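Local coordinates for protein alpha-rhamnosidase (Dictyoglomus thermophilum, PDB 6I60) that probably hydrolyses terminal non-reducing alpha-L-rhamnose residues from alpha-L-rhamnosides, as a multidomain glycoside hydrolase, at residues Thr348-Pro353 against Asp452-Val457. Residues are numbered along the deposited sequence; the frame is centred on the assembly and turned at random.
Sequences TKTIKP and DIEGKV
Ile351 and Gly455 bond to each other twice, Ile351 N to Gly455 O at 3.0 Å and Gly455 N to Ile351 O at 2.9 Å, a hydrogen-bonded pair of two antiparallel strands. Here 345-351, at the border of a four-stranded antiparallel sheet, runs beside 453-458, which belongs to the concanavalin-like domain of this rhamnosidase. Farther along, Val457 N donates to Lys349 O, and Thr348 N reaches Val457 O at 2.8 Å. Between these bonds Thr350 pairs with Lys456 without hydrogen bonds, and its CA lies 3.3 Å from Gly455 O in a CA-H...O contact.

Lys352, Glu454 and Lys456 share the face of Thr350. The bent chain of Lys352 runs alongside Glu454, but NZ to OE2 is a long salt bridge of 3.9 Å; the carboxylate's stronger partners are Lys377 and Lys379 on the next strand. A glutamine at Glu454 would probably deprive all three lysines of this negative charge. With OG1 beside the backbone N (chi1 -40°), Thr350 CG2 faces Lys456 CE, 3.7 Å away, the two side chains side by side; Lys456 NZ goes on to Glu428.

On the other face Ile351 CG2 meets Val457 CG2 at 4.1 Å, the side chains crossing at about a right angle, both against Tyr372; Lys349 lays its CB near Val457 CG2 before its end turns off. Past the strand end, Pro353 packs on Ile453, crosswise again, with Pro353 CG 4.1 Å from Ile453 CG2.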
# COMPACT_ATOMS: atom_id res chain seq x y z
N THR A 348 8.74 -11.17 3.88
CA THR A 348 9.58 -10.02 4.20
C THR A 348 10.47 -10.24 5.42
O THR A 348 11.50 -9.57 5.55
CB THR A 348 8.72 -8.78 4.41
OG1 THR A 348 8.00 -8.90 5.65
CG2 THR A 348 7.73 -8.61 3.27
N LYS A 349 10.11 -11.17 6.30
CA LYS A 349 10.89 -11.39 7.51
C LYS A 349 10.57 -12.77 8.08
O LYS A 349 9.52 -13.34 7.79
CB LYS A 349 10.63 -10.30 8.56
CG LYS A 349 11.83 -9.41 8.85
CD LYS A 349 11.50 -8.34 9.88
CE LYS A 349 12.38 -7.12 9.70
NZ LYS A 349 12.74 -6.48 11.00
N THR A 350 11.49 -13.28 8.89
CA THR A 350 11.31 -14.53 9.63
C THR A 350 11.48 -14.23 11.11
O THR A 350 12.56 -13.82 11.55
CB THR A 350 12.32 -15.59 9.17
OG1 THR A 350 12.47 -15.54 7.75
CG2 THR A 350 11.84 -16.98 9.57
N ILE A 351 10.41 -14.44 11.88
CA ILE A 351 10.42 -14.17 13.31
C ILE A 351 10.35 -15.49 14.07
O ILE A 351 9.84 -16.50 13.56
CB ILE A 351 9.26 -13.24 13.74
CG1 ILE A 351 7.91 -13.94 13.53
CG2 ILE A 351 9.32 -11.94 12.96
CD1 ILE A 351 6.73 -13.01 13.61
N LYS A 352 10.87 -15.48 15.29
CA LYS A 352 10.87 -16.66 16.14
C LYS A 352 9.95 -16.45 17.34
O LYS A 352 9.86 -15.33 17.86
CB LYS A 352 12.28 -16.99 16.63
CG LYS A 352 13.20 -17.52 15.54
CD LYS A 352 14.25 -18.47 16.11
CE LYS A 352 14.49 -19.65 15.18
NZ LYS A 352 13.26 -20.46 14.95
N PRO A 353 9.26 -17.50 17.79
CA PRO A 353 8.37 -17.35 18.95
C PRO A 353 9.14 -17.00 20.21
O PRO A 353 10.34 -17.27 20.34
CB PRO A 353 7.70 -18.72 19.07
CG PRO A 353 8.63 -19.66 18.37
CD PRO A 353 9.24 -18.87 17.25
N ASP A 452 11.41 -25.16 16.46
CA ASP A 452 10.60 -25.92 15.51
C ASP A 452 9.48 -25.10 14.89
O ASP A 452 8.79 -25.61 14.01
CB ASP A 452 10.02 -27.15 16.20
CG ASP A 452 11.08 -28.03 16.82
OD1 ASP A 452 12.22 -28.05 16.30
OD2 ASP A 452 10.78 -28.70 17.83
N ILE A 453 9.29 -23.85 15.31
CA ILE A 453 8.28 -22.96 14.76
C ILE A 453 8.97 -21.72 14.24
O ILE A 453 9.79 -21.12 14.95
CB ILE A 453 7.21 -22.60 15.81
CG1 ILE A 453 6.27 -23.78 16.05
CG2 ILE A 453 6.42 -21.38 15.38
CD1 ILE A 453 5.83 -24.46 14.77
N GLU A 454 8.66 -21.33 13.00
CA GLU A 454 9.25 -20.16 12.37
C GLU A 454 8.14 -19.36 11.70
O GLU A 454 7.54 -19.82 10.73
CB GLU A 454 10.32 -20.57 11.35
CG GLU A 454 11.74 -20.45 11.86
CD GLU A 454 12.76 -21.01 10.88
OE1 GLU A 454 12.71 -20.64 9.69
OE2 GLU A 454 13.60 -21.84 11.30
N GLY A 455 7.88 -18.17 12.22
CA GLY A 455 6.86 -17.32 11.64
C GLY A 455 7.36 -16.62 10.39
O GLY A 455 8.49 -16.12 10.34
N LYS A 456 6.52 -16.59 9.37
CA LYS A 456 6.83 -15.95 8.09
C LYS A 456 5.92 -14.74 7.92
O LYS A 456 4.70 -14.89 7.80
CB LYS A 456 6.68 -16.93 6.94
CG LYS A 456 7.64 -18.11 6.99
CD LYS A 456 9.10 -17.65 6.94
CE LYS A 456 10.05 -18.83 6.85
NZ LYS A 456 10.36 -19.18 5.43
N VAL A 457 6.51 -13.55 7.92
CA VAL A 457 5.77 -12.31 7.68
C VAL A 457 5.56 -12.16 6.18
O VAL A 457 6.53 -12.11 5.41
CB VAL A 457 6.50 -11.10 8.27
CG1 VAL A 457 5.67 -9.84 8.09
CG2 VAL A 457 6.80 -11.33 9.74